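Local coordinates for protein lectin-related NK cell receptor LY49L1 (Mus musculus, PDB 3G8K) that is a natural killer cell receptor of the Ly49 family that probably recognises MHC class I molecules through its C-type lectin-like domain, at residues C13-Y19 against D49-L54; D61-L67 against C100-K105; S39-L43 against C119-K123; K73-A77 against T90-I95. The protein carries 1 engineered substitution. The contacts are given in a common frame with arbitrary orientation. Residue numbers count along the deposited sequence, not the author numbering.

Contact 1: residues C13-Y19 against D49-L54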
loop_
_atom_site.group_PDB
_atom_site.type_symbol
_atom_site.label_atom_id
_atom_site.label_comp_id
_atom_site.label_asym_id
_atom_site.label_seq_id
_atom_site.Cartn_x
_atom_site.Cartn_y
_atom_site.Cartn_z
ATOM N N CYS A 13 -5.638 -0.813 -0.533
ATOM C CA CYS A 13 -6.854 -1.551 -0.669
ATOM C C CYS A 13 -6.520 -2.972 -1.017
ATOM O O CYS A 13 -5.490 -3.254 -1.613
ATOM C CB CYS A 13 -7.783 -0.914 -1.730
ATOM S SG CYS A 13 -8.162 0.872 -1.418
ATOM N N TYR A 14 -7.411 -3.861 -0.640
ATOM C CA TYR A 14 -7.228 -5.263 -0.916
ATOM C C TYR A 14 -8.656 -5.816 -1.081
ATOM O O TYR A 14 -9.403 -5.834 -0.142
ATOM C CB TYR A 14 -6.466 -5.977 0.210
ATOM C CG TYR A 14 -6.277 -7.504 -0.030
ATOM C CD1 TYR A 14 -5.620 -7.980 -1.180
ATOM C CD2 TYR A 14 -6.726 -8.441 0.898
ATOM C CE1 TYR A 14 -5.411 -9.322 -1.421
ATOM C CE2 TYR A 14 -6.536 -9.833 0.672
ATOM C CZ TYR A 14 -5.871 -10.264 -0.494
ATOM O OH TYR A 14 -5.661 -11.664 -0.723
ATOM N N GLY A 15 -9.031 -6.224 -2.299
ATOM C CA GLY A 15 -10.362 -6.791 -2.470
ATOM C C GLY A 15 -11.340 -5.660 -2.340
ATOM O O GLY A 15 -11.206 -4.638 -3.054
ATOM N N ILE A 16 -12.266 -5.790 -1.374
ATOM C CA ILE A 16 -13.365 -4.824 -1.135
ATOM C C ILE A 16 -13.146 -3.847 0.049
ATOM O O ILE A 16 -14.042 -3.135 0.405
ATOM C CB ILE A 16 -14.745 -5.640 -1.065
ATOM C CG1 ILE A 16 -15.796 -5.205 -2.101
ATOM C CG2 ILE A 16 -15.261 -5.810 0.315
ATOM C CD1 ILE A 16 -16.740 -4.098 -1.659
ATOM N N LYS A 17 -11.946 -3.777 0.617
ATOM C CA LYS A 17 -11.627 -3.025 1.839
ATOM C C LYS A 17 -10.363 -2.115 1.620
ATOM O O LYS A 17 -9.328 -2.596 1.142
ATOM C CB LYS A 17 -11.379 -3.971 3.068
ATOM C CG LYS A 17 -11.334 -3.218 4.455
ATOM C CD LYS A 17 -11.354 -4.091 5.735
ATOM C CE LYS A 17 -12.085 -5.423 5.571
ATOM N NZ LYS A 17 -11.681 -6.230 6.734
ATOM N N CYS A 18 -10.438 -0.842 1.988
ATOM C CA CYS A 18 -9.220 0.013 2.085
ATOM C C CYS A 18 -8.746 0.241 3.531
ATOM O O CYS A 18 -9.470 -0.105 4.433
ATOM C CB CYS A 18 -9.489 1.293 1.362
ATOM S SG CYS A 18 -9.890 0.920 -0.401
ATOM N N TYR A 19 -7.541 0.833 3.725
ATOM C CA TYR A 19 -6.813 0.896 4.977
ATOM C C TYR A 19 -6.179 2.255 5.033
ATOM O O TYR A 19 -5.433 2.633 4.133
ATOM C CB TYR A 19 -5.692 -0.144 4.978
ATOM C CG TYR A 19 -6.259 -1.579 4.773
ATOM C CD1 TYR A 19 -6.270 -2.177 3.485
ATOM C CD2 TYR A 19 -6.777 -2.292 5.839
ATOM C CE1 TYR A 19 -6.829 -3.512 3.281
ATOM C CE2 TYR A 19 -7.321 -3.646 5.636
ATOM C CZ TYR A 19 -7.374 -4.169 4.352
ATOM O OH TYR A 19 -7.809 -5.479 4.162
ATOM N N ASP A 49 -6.371 -14.912 4.886
ATOM C CA ASP A 49 -5.965 -14.272 3.609
ATOM C C ASP A 49 -5.672 -12.798 3.793
ATOM O O ASP A 49 -4.655 -12.270 3.290
ATOM C CB ASP A 49 -7.070 -14.428 2.544
ATOM C CG ASP A 49 -6.634 -14.001 1.128
ATOM O OD1 ASP A 49 -5.740 -14.682 0.558
ATOM O OD2 ASP A 49 -7.208 -13.019 0.546
ATOM N N GLU A 50 -6.562 -12.137 4.525
ATOM C CA GLU A 50 -6.465 -10.680 4.744
ATOM C C GLU A 50 -5.301 -10.297 5.666
ATOM O O GLU A 50 -4.458 -9.505 5.315
ATOM C CB GLU A 50 -7.816 -10.124 5.209
ATOM C CG GLU A 50 -7.769 -8.643 5.474
ATOM C CD GLU A 50 -9.062 -8.142 6.054
ATOM O OE1 GLU A 50 -9.219 -6.927 6.185
ATOM O OE2 GLU A 50 -9.920 -8.977 6.355
ATOM N N LEU A 51 -5.232 -10.952 6.814
ATOM C CA LEU A 51 -4.059 -10.956 7.645
ATOM C C LEU A 51 -2.721 -11.184 6.909
ATOM O O LEU A 51 -1.754 -10.442 7.171
ATOM C CB LEU A 51 -4.194 -11.959 8.799
ATOM C CG LEU A 51 -3.082 -11.817 9.861
ATOM C CD1 LEU A 51 -2.958 -10.454 10.598
ATOM C CD2 LEU A 51 -3.172 -12.956 10.767
ATOM N N LYS A 52 -2.644 -12.216 6.043
ATOM C CA LYS A 52 -1.423 -12.452 5.209
ATOM C C LYS A 52 -1.011 -11.241 4.416
ATOM O O LYS A 52 0.159 -10.795 4.480
ATOM C CB LYS A 52 -1.625 -13.641 4.292
ATOM C CG LYS A 52 -1.421 -14.971 5.005
ATOM C CD LYS A 52 -2.088 -16.123 4.168
ATOM C CE LYS A 52 -1.599 -17.523 4.634
ATOM N NZ LYS A 52 -1.898 -17.693 6.096
ATOM N N PHE A 53 -1.971 -10.653 3.704
ATOM C CA PHE A 53 -1.746 -9.428 2.975
ATOM C C PHE A 53 -1.305 -8.229 3.846
ATOM O O PHE A 53 -0.320 -7.540 3.521
ATOM C CB PHE A 53 -2.965 -9.054 2.133
ATOM C CG PHE A 53 -3.042 -7.562 1.872
ATOM C CD1 PHE A 53 -2.183 -6.969 0.916
ATOM C CD2 PHE A 53 -3.931 -6.741 2.606
ATOM C CE1 PHE A 53 -2.195 -5.583 0.687
ATOM C CE2 PHE A 53 -3.937 -5.354 2.405
ATOM C CZ PHE A 53 -3.078 -4.764 1.421
ATOM N N LEU A 54 -1.989 -7.955 4.955
ATOM C CA LEU A 54 -1.587 -6.775 5.717
ATOM C C LEU A 54 -0.173 -6.904 6.226
ATOM O O LEU A 54 0.553 -5.937 6.222
ATOM C CB LEU A 54 -2.552 -6.430 6.851
ATOM C CG LEU A 54 -3.850 -5.748 6.422
ATOM C CD1 LEU A 54 -4.954 -6.166 7.441
ATOM C CD2 LEU A 54 -3.611 -4.247 6.353
#
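Every charged or hydroxyl group that the hairpin 13-19 turns to the helix segment 49-54 finds a polar partner. The centre is E50. Its OE1 accepts two hydrogen bonds, one from K17 NZ at 2.6 Å, which is also a salt bridge, and one from Y19 OH at 2.9 Å. OE2 is taken by the backbone N of D46, and K17 NZ has further partners in the D46 carboxylate and the K44 carbonyl, so this buried lysine is neutralised by two acids. At the neighbouring D49, Y14 OH donates a very short hydrogen bond of 2.4 Å to D49 OD2.

Behind these polar groups, Y14, Y19 and F53 form an aromatic cluster. The Y14 and F53 rings form an offset stack, with centroids 4.5 Å apart and planes at 17°, and F53 CB sits over the Y14 face, 3.9 Å from its centroid. Y19 CE1 approaches F53 CE2 at 3.5 Å, while L54 CD2 makes a CH-pi contact over the Y19 ring face, 3.9 Å from its centroid. The hairpin itself is held by a type II' turn from Y14 to K17, with G15 at positive phi, and by the C13-C18 disulfide.

Helix 48-57 of the C-type lectin-like domain thus packs on its N-terminal hairpin, strands 10-14 and 17-21, close to the dimer interface: C13 and Y14 pair antiparallel with a strand of the second subunit, and L54 reaches I120 of strand 118-124.

Contact 2: residues D61-L67 against C100-K105. Engineered in segment 61-67: Y63 (natural residue Cys).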
loop_
_atom_site.group_PDB
_atom_site.type_symbol
_atom_site.label_atom_id
_atom_site.label_comp_id
_atom_site.label_asym_id
_atom_site.label_seq_id
_atom_site.Cartn_x
_atom_site.Cartn_y
_atom_site.Cartn_z
ATOM N N ASP A 61 5.851 -1.626 11.614
ATOM C CA ASP A 61 5.524 -0.912 12.831
ATOM C C ASP A 61 4.459 -1.734 13.460
ATOM O O ASP A 61 4.170 -2.862 12.977
ATOM C CB ASP A 61 5.103 0.582 12.609
ATOM C CG ASP A 61 5.475 1.473 13.777
ATOM O OD1 ASP A 61 5.757 0.890 14.854
ATOM O OD2 ASP A 61 5.533 2.739 13.660
ATOM N N SER A 62 3.927 -1.204 14.564
ATOM C CA SER A 62 2.865 -1.829 15.357
ATOM C C SER A 62 1.630 -0.927 15.357
ATOM O O SER A 62 1.731 0.281 15.517
ATOM C CB SER A 62 3.367 -2.096 16.735
ATOM O OG SER A 62 4.063 -3.313 16.663
ATOM N N TYR A 63 0.484 -1.536 15.071
ATOM C CA TYR A 63 -0.765 -0.849 14.755
ATOM C C TYR A 63 -1.875 -1.338 15.622
ATOM O O TYR A 63 -2.145 -2.577 15.687
ATOM C CB TYR A 63 -1.194 -1.084 13.266
ATOM C CG TYR A 63 -0.133 -0.663 12.288
ATOM C CD1 TYR A 63 -0.103 0.637 11.799
ATOM C CD2 TYR A 63 0.860 -1.548 11.857
ATOM C CE1 TYR A 63 0.880 1.065 10.918
ATOM C CE2 TYR A 63 1.860 -1.127 10.971
ATOM C CZ TYR A 63 1.847 0.193 10.499
ATOM O OH TYR A 63 2.818 0.633 9.600
ATOM N N TRP A 64 -2.605 -0.422 16.219
ATOM C CA TRP A 64 -3.864 -0.868 16.914
ATOM C C TRP A 64 -4.904 -1.299 15.935
ATOM O O TRP A 64 -5.024 -0.703 14.895
ATOM C CB TRP A 64 -4.458 0.284 17.728
ATOM C CG TRP A 64 -3.818 0.628 19.074
ATOM C CD1 TRP A 64 -3.427 1.975 19.487
ATOM C CD2 TRP A 64 -3.415 -0.231 20.175
ATOM N NE1 TRP A 64 -2.849 1.898 20.713
ATOM C CE2 TRP A 64 -2.864 0.615 21.193
ATOM C CE3 TRP A 64 -3.496 -1.594 20.436
ATOM C CZ2 TRP A 64 -2.418 0.110 22.400
ATOM C CZ3 TRP A 64 -3.038 -2.075 21.621
ATOM C CH2 TRP A 64 -2.546 -1.266 22.600
ATOM N N ILE A 65 -5.671 -2.356 16.257
ATOM C CA ILE A 65 -6.714 -2.840 15.381
ATOM C C ILE A 65 -7.908 -3.037 16.308
ATOM O O ILE A 65 -7.778 -2.927 17.544
ATOM C CB ILE A 65 -6.330 -4.203 14.578
ATOM C CG1 ILE A 65 -6.195 -5.386 15.560
ATOM C CG2 ILE A 65 -5.137 -3.918 13.548
ATOM C CD1 ILE A 65 -5.601 -6.581 15.047
ATOM N N GLY A 66 -9.076 -3.205 15.740
ATOM C CA GLY A 66 -10.316 -3.100 16.538
ATOM C C GLY A 66 -10.720 -4.406 17.222
ATOM O O GLY A 66 -11.832 -4.871 17.061
ATOM N N LEU A 67 -9.797 -4.954 18.003
ATOM C CA LEU A 67 -9.974 -6.213 18.686
ATOM C C LEU A 67 -9.493 -6.030 20.149
ATOM O O LEU A 67 -8.424 -5.448 20.406
ATOM C CB LEU A 67 -9.187 -7.328 17.968
ATOM C CG LEU A 67 -9.154 -8.727 18.644
ATOM C CD1 LEU A 67 -10.518 -9.367 18.563
ATOM C CD2 LEU A 67 -8.137 -9.647 17.952
ATOM N N CYS A 100 -5.826 -5.433 24.522
ATOM C CA CYS A 100 -6.145 -4.886 23.172
ATOM C C CYS A 100 -5.171 -5.472 22.157
ATOM O O CYS A 100 -3.995 -5.696 22.500
ATOM C CB CYS A 100 -6.024 -3.343 23.203
ATOM S SG CYS A 100 -7.303 -2.419 24.213
ATOM N N MET A 101 -5.600 -5.680 20.896
ATOM C CA MET A 101 -4.725 -6.296 19.901
ATOM C C MET A 101 -4.029 -5.242 18.953
ATOM O O MET A 101 -4.607 -4.224 18.600
ATOM C CB MET A 101 -5.482 -7.470 19.213
ATOM C CG MET A 101 -4.661 -8.612 18.583
ATOM S SD MET A 101 -3.925 -9.620 19.794
ATOM C CE MET A 101 -5.275 -10.726 20.209
ATOM N N LEU A 102 -2.765 -5.471 18.649
ATOM C CA LEU A 102 -2.046 -4.835 17.584
ATOM C C LEU A 102 -1.731 -5.846 16.501
ATOM O O LEU A 102 -1.554 -7.018 16.796
ATOM C CB LEU A 102 -0.636 -4.419 17.996
ATOM C CG LEU A 102 -0.385 -3.605 19.203
ATOM C CD1 LEU A 102 0.964 -4.110 19.672
ATOM C CD2 LEU A 102 -0.259 -2.179 18.611
ATOM N N LEU A 103 -1.622 -5.287 15.307
ATOM C CA LEU A 103 -0.972 -5.817 14.118
ATOM C C LEU A 103 0.493 -5.347 14.016
ATOM O O LEU A 103 0.779 -4.125 14.052
ATOM C CB LEU A 103 -1.710 -5.252 12.877
ATOM C CG LEU A 103 -1.342 -5.771 11.450
ATOM C CD1 LEU A 103 -1.076 -7.312 11.472
ATOM C CD2 LEU A 103 -2.428 -5.381 10.423
ATOM N N SER A 104 1.411 -6.303 13.873
ATOM C CA SER A 104 2.768 -6.026 13.319
ATOM C C SER A 104 2.984 -6.881 12.072
ATOM O O SER A 104 2.186 -7.800 11.802
ATOM C CB SER A 104 3.872 -6.257 14.370
ATOM O OG SER A 104 3.992 -7.585 14.818
ATOM N N LYS A 105 4.033 -6.595 11.302
ATOM C CA LYS A 105 4.457 -7.502 10.220
ATOM C C LYS A 105 4.631 -8.961 10.602
ATOM O O LYS A 105 4.508 -9.890 9.767
ATOM C CB LYS A 105 5.771 -7.013 9.603
ATOM C CG LYS A 105 5.683 -5.568 9.122
ATOM C CD LYS A 105 6.747 -5.336 8.122
ATOM C CE LYS A 105 6.474 -6.110 6.885
ATOM N NZ LYS A 105 5.372 -5.513 6.084
#
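This is an antiparallel strand pairing in the buried centre of the domain, where strand 62-70 lies beside strand 100-104. Y63 and L103 form a hydrogen-bonded pair, Y63 N to L103 O and L103 N to Y63 O both measuring 2.8 Å; W64 and L102 follow as a non-hydrogen-bonded pair. I65 N then hydrogen-bonds to M101 O at 3.2 Å. At G66, the centre of an inverse gamma turn, the chain turns a corner; beyond it one further hydrogen bond follows, M101 N to L67 O at 2.9 Å.

I65 CG2 packs on L103 CB at 3.7 Å, and L67 CD2 on M101 CB at 3.7 Å. The W64 indole receives L102 CD2 over the face of its six-membered ring, 4.2 Å from the centroid, and C100 CB lies 3.6 Å from W64 CZ3. Y63 is an engineered residue, its hydroxyl hydrogen-bonded to P59 O. The pairing is that of the central strands of the C-type lectin-like fold, from which the long loop departs and to which it returns, with the C100-C113 disulfide beside it.

Contact 3: residues S39-L43 against C119-K123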
loop_
_atom_site.group_PDB
_atom_site.type_symbol
_atom_site.label_atom_id
_atom_site.label_comp_id
_atom_site.label_asym_id
_atom_site.label_seq_id
_atom_site.Cartn_x
_atom_site.Cartn_y
_atom_site.Cartn_z
ATOM N N SER A 39 -15.937 8.392 9.971
ATOM C CA SER A 39 -16.736 7.288 9.394
ATOM C C SER A 39 -15.972 6.040 8.954
ATOM O O SER A 39 -16.468 5.265 8.097
ATOM C CB SER A 39 -17.627 7.785 8.240
ATOM O OG SER A 39 -18.308 8.991 8.635
ATOM N N LEU A 40 -14.801 5.821 9.563
ATOM C CA LEU A 40 -13.973 4.600 9.377
ATOM C C LEU A 40 -14.194 3.768 10.648
ATOM O O LEU A 40 -15.075 4.077 11.430
ATOM C CB LEU A 40 -12.503 5.009 9.220
ATOM C CG LEU A 40 -12.126 6.096 8.215
ATOM C CD1 LEU A 40 -10.612 6.557 8.235
ATOM C CD2 LEU A 40 -12.557 5.729 6.774
ATOM N N SER A 41 -13.445 2.707 10.868
ATOM C CA SER A 41 -13.562 2.015 12.107
ATOM C C SER A 41 -12.247 1.371 12.387
ATOM O O SER A 41 -11.571 0.931 11.475
ATOM C CB SER A 41 -14.688 0.975 12.068
ATOM O OG SER A 41 -14.235 -0.113 11.318
ATOM N N LEU A 42 -11.828 1.350 13.657
ATOM C CA LEU A 42 -10.592 0.675 13.966
ATOM C C LEU A 42 -10.602 -0.718 13.330
ATOM O O LEU A 42 -11.569 -1.455 13.508
ATOM C CB LEU A 42 -10.409 0.603 15.504
ATOM C CG LEU A 42 -8.964 0.459 16.063
ATOM C CD1 LEU A 42 -7.937 1.333 15.425
ATOM C CD2 LEU A 42 -8.952 0.738 17.572
ATOM N N LEU A 43 -9.509 -1.110 12.682
ATOM C CA LEU A 43 -9.557 -2.148 11.662
ATOM C C LEU A 43 -10.022 -3.527 12.187
ATOM O O LEU A 43 -9.519 -4.077 13.169
ATOM C CB LEU A 43 -8.225 -2.265 10.876
ATOM C CG LEU A 43 -8.135 -3.537 9.967
ATOM C CD1 LEU A 43 -8.873 -3.206 8.687
ATOM C CD2 LEU A 43 -6.714 -3.959 9.584
ATOM N N CYS A 119 -2.850 4.027 14.570
ATOM C CA CYS A 119 -4.201 3.494 14.222
ATOM C C CYS A 119 -4.292 3.070 12.765
ATOM O O CYS A 119 -3.960 3.816 11.845
ATOM C CB CYS A 119 -5.345 4.505 14.554
ATOM S SG CYS A 119 -5.012 5.655 15.929
ATOM N N ILE A 120 -4.712 1.825 12.536
ATOM C CA ILE A 120 -5.136 1.499 11.200
ATOM C C ILE A 120 -6.667 1.351 11.246
ATOM O O ILE A 120 -7.220 0.512 12.030
ATOM C CB ILE A 120 -4.406 0.308 10.584
ATOM C CG1 ILE A 120 -4.936 0.006 9.192
ATOM C CG2 ILE A 120 -4.535 -0.963 11.453
ATOM C CD1 ILE A 120 -4.156 -1.164 8.547
ATOM N N CYS A 121 -7.314 2.247 10.479
ATOM C CA CYS A 121 -8.768 2.295 10.266
ATOM C C CYS A 121 -9.187 1.570 8.981
ATOM O O CYS A 121 -8.613 1.776 7.959
ATOM C CB CYS A 121 -9.200 3.724 10.124
ATOM S SG CYS A 121 -8.614 4.799 11.476
ATOM N N GLY A 122 -10.168 0.695 9.005
ATOM C CA GLY A 122 -10.643 0.175 7.720
ATOM C C GLY A 122 -12.017 0.722 7.337
ATOM O O GLY A 122 -12.801 1.137 8.197
ATOM N N LYS A 123 -12.297 0.713 6.045
ATOM C CA LYS A 123 -13.585 1.034 5.434
ATOM C C LYS A 123 -13.741 0.223 4.136
ATOM O O LYS A 123 -12.923 0.300 3.247
ATOM C CB LYS A 123 -13.768 2.531 5.154
ATOM C CG LYS A 123 -15.256 2.950 4.790
ATOM C CD LYS A 123 -15.296 4.443 4.413
ATOM C CE LYS A 123 -16.655 4.954 3.972
ATOM N NZ LYS A 123 -16.450 6.304 3.310
HETATM O O HOH W 1 -15.939 0.847 8.480
#
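S39, at positive phi, is the C-prime residue of the Schellman motif that ends helix 28-37, and the chain leaves it towards strand 118-124. L40 packs its CB on C121 CB at 3.7 Å and its CD2 on K123 CB at 3.8 Å. At S41 the backbone joins the strand as an antiparallel hydrogen-bonded pair with G122: S41 N to G122 O is 3.2 Å and G122 N to S41 O is 2.9 Å. A water donates to G122 O at 3.2 Å and makes a weak hydrogen bond of 3.4 Å with S41 OG. This short strand and the disulfides C31-C119 and C35-C121 tie helix 28-37 to the C-terminal strand of the C-type lectin-like fold.

L42 forms a non-hydrogen-bonded pair with C121; its CB is directed away, but L42 CD1 comes within 4.2 Å of C119 CB, and the side chain packs against the helix at W28 and C31. L43 N then hydrogen-bonds to I120 O at 2.9 Å. L43 CD2 meets I120 CD1 at 3.9 Å, and L43 CD1 lies 3.9 Å from G122 CA, where a side chain would collide with it.

Contact 4: residues K73-A77 against T90-I95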
loop_
_atom_site.group_PDB
_atom_site.type_symbol
_atom_site.label_atom_id
_atom_site.label_comp_id
_atom_site.label_asym_id
_atom_site.label_seq_id
_atom_site.Cartn_x
_atom_site.Cartn_y
_atom_site.Cartn_z
ATOM N N LYS A 73 -18.343 -11.503 27.304
ATOM C CA LYS A 73 -18.257 -12.699 26.418
ATOM C C LYS A 73 -17.228 -13.734 26.848
ATOM O O LYS A 73 -17.309 -14.876 26.455
ATOM C CB LYS A 73 -18.010 -12.318 24.950
ATOM C CG LYS A 73 -19.062 -11.402 24.312
ATOM C CD LYS A 73 -18.413 -10.486 23.221
ATOM C CE LYS A 73 -19.463 -9.559 22.541
ATOM N NZ LYS A 73 -19.307 -9.465 21.054
ATOM N N LYS A 74 -16.267 -13.317 27.675
ATOM C CA LYS A 74 -15.116 -14.128 28.129
ATOM C C LYS A 74 -14.205 -14.487 26.966
ATOM O O LYS A 74 -13.737 -15.607 26.867
ATOM C CB LYS A 74 -15.516 -15.388 28.957
ATOM C CG LYS A 74 -16.267 -15.163 30.311
ATOM C CD LYS A 74 -17.798 -15.566 30.168
ATOM C CE LYS A 74 -18.647 -15.545 31.481
ATOM N NZ LYS A 74 -18.734 -16.900 32.222
ATOM N N ASP A 75 -13.950 -13.522 26.076
ATOM C CA ASP A 75 -13.252 -13.795 24.810
ATOM C C ASP A 75 -12.840 -12.484 24.172
ATOM O O ASP A 75 -13.338 -11.427 24.537
ATOM C CB ASP A 75 -14.154 -14.611 23.848
ATOM C CG ASP A 75 -13.388 -15.706 23.070
ATOM O OD1 ASP A 75 -12.145 -15.801 23.152
ATOM O OD2 ASP A 75 -14.061 -16.503 22.364
ATOM N N TRP A 76 -11.907 -12.577 23.233
ATOM C CA TRP A 76 -11.490 -11.488 22.386
ATOM C C TRP A 76 -12.613 -11.208 21.431
ATOM O O TRP A 76 -13.207 -12.144 20.886
ATOM C CB TRP A 76 -10.191 -11.854 21.636
ATOM C CG TRP A 76 -9.044 -11.845 22.579
ATOM C CD1 TRP A 76 -8.665 -12.857 23.375
ATOM C CD2 TRP A 76 -8.179 -10.741 22.882
ATOM N NE1 TRP A 76 -7.623 -12.483 24.172
ATOM C CE2 TRP A 76 -7.307 -11.175 23.900
ATOM C CE3 TRP A 76 -8.058 -9.433 22.391
ATOM C CZ2 TRP A 76 -6.295 -10.382 24.396
ATOM C CZ3 TRP A 76 -7.065 -8.643 22.894
ATOM C CH2 TRP A 76 -6.194 -9.124 23.880
ATOM N N ALA A 77 -12.934 -9.933 21.241
ATOM C CA ALA A 77 -14.040 -9.579 20.378
ATOM C C ALA A 77 -13.754 -8.401 19.456
ATOM O O ALA A 77 -13.133 -7.413 19.886
ATOM C CB ALA A 77 -15.320 -9.361 21.176
ATOM N N THR A 90 -6.586 -18.388 21.358
ATOM C CA THR A 90 -6.636 -17.443 22.480
ATOM C C THR A 90 -5.671 -17.770 23.641
ATOM O O THR A 90 -5.363 -16.880 24.439
ATOM C CB THR A 90 -8.057 -17.121 22.989
ATOM O OG1 THR A 90 -8.686 -18.318 23.430
ATOM C CG2 THR A 90 -8.929 -16.397 21.894
ATOM N N MET A 91 -5.175 -19.006 23.693
ATOM C CA MET A 91 -4.084 -19.422 24.576
ATOM C C MET A 91 -2.825 -18.607 24.271
ATOM O O MET A 91 -1.989 -18.411 25.153
ATOM C CB MET A 91 -3.766 -20.926 24.366
ATOM C CG MET A 91 -3.731 -21.834 25.628
ATOM S SD MET A 91 -5.399 -22.195 26.280
ATOM C CE MET A 91 -5.477 -21.160 27.758
ATOM N N LYS A 92 -2.666 -18.141 23.034
ATOM C CA LYS A 92 -1.498 -17.302 22.711
ATOM C C LYS A 92 -1.397 -16.010 23.556
ATOM O O LYS A 92 -0.300 -15.371 23.598
ATOM C CB LYS A 92 -1.503 -16.907 21.235
ATOM C CG LYS A 92 -0.833 -17.895 20.298
ATOM C CD LYS A 92 -0.917 -17.414 18.809
ATOM C CE LYS A 92 0.007 -18.212 17.883
ATOM N NZ LYS A 92 -0.476 -19.634 17.743
ATOM N N TYR A 93 -2.528 -15.605 24.165
ATOM C CA TYR A 93 -2.705 -14.243 24.679
ATOM C C TYR A 93 -2.968 -14.214 26.193
ATOM O O TYR A 93 -3.966 -14.749 26.708
ATOM C CB TYR A 93 -3.749 -13.408 23.866
ATOM C CG TYR A 93 -3.567 -13.501 22.357
ATOM C CD1 TYR A 93 -2.462 -12.958 21.753
ATOM C CD2 TYR A 93 -4.467 -14.238 21.560
ATOM C CE1 TYR A 93 -2.258 -13.061 20.407
ATOM C CE2 TYR A 93 -4.248 -14.386 20.177
ATOM C CZ TYR A 93 -3.148 -13.772 19.619
ATOM O OH TYR A 93 -2.879 -13.906 18.305
ATOM N N ASN A 94 -2.032 -13.628 26.910
ATOM C CA ASN A 94 -2.191 -13.431 28.335
ATOM C C ASN A 94 -2.815 -12.073 28.595
ATOM O O ASN A 94 -2.187 -11.091 28.309
ATOM C CB ASN A 94 -0.824 -13.547 29.018
ATOM C CG ASN A 94 -0.948 -13.693 30.523
ATOM O OD1 ASN A 94 -2.003 -13.397 31.113
ATOM N ND2 ASN A 94 0.104 -14.190 31.152
ATOM N N ILE A 95 -4.050 -11.989 29.107
ATOM C CA ILE A 95 -4.708 -10.658 29.316
ATOM C C ILE A 95 -4.078 -9.795 30.423
ATOM O O ILE A 95 -4.377 -8.595 30.529
ATOM C CB ILE A 95 -6.279 -10.751 29.514
ATOM C CG1 ILE A 95 -6.652 -11.489 30.794
ATOM C CG2 ILE A 95 -6.972 -11.260 28.217
ATOM C CD1 ILE A 95 -8.040 -11.173 31.333
HETATM O O HOH W 2 -7.179 -15.025 25.966
#
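A loop-to-strand contact near the surface of the C-type lectin-like domain, this one brings the start of strand 75-78 against segment 90-95, part of the long loop that leads on to strand 100-104. K74 and D75 both face D70 in a G1 beta bulge, K74 having positive phi, and the next residue, W76, provides the largest share of the contact surface.

The aromatic part is an edge-to-face pair in which the edge of Y93 is turned to the face of W76; the centroids of the W76 five-membered ring and the Y93 ring are 5.7 Å apart and their planes lie at 61°. W76 also meets Y69 edge-to-face, and both W76 and Y93 pack on M101, so the indole joins the loop to strands 62-70 and 100-104.

Apolar contacts gather on the same indole. W76 CZ2 lies 4.0 Å from Y93 CB and 4.0 Å from I95 CG2, while T90 CG2 approaches W76 CD1 at 3.8 Å. Separately, T90 CG2 makes a van der Waals contact with D75 OD1 at 3.5 Å.

Polar contacts are fewer. Within the loop, a 3-10 turn spans 90-92, and Y93 N hydrogen-bonds to T90 O at 3.1 Å. Between the segments the polar link is a water: W76 NE1 donates to it at 3.1 Å, and it in turn donates to T90 O at 3.0 Å.

All four contacts reach one curled mixed sheet. Contact 1 closes before contact 2 opens and crosses contact 3 along the chain, while contact 4 is nested inside contact 2, which is itself nested inside contact 3. Contacts 1, 2 and 3 have centres 12 to 14 Å apart and meet in a shared core: L54 touches L43, I120 and L103, and G66 N lies 2.8 Å from L43 O, a probable hydrogen bond. Contact 4 lies about 22 Å, centre to centre, from contact 3, across the chain's centre, and touches contact 2 through L67, C100 and M101. The shared core links the dimer-side hairpin to the central strands, and contact 4 attaches the long loop to them.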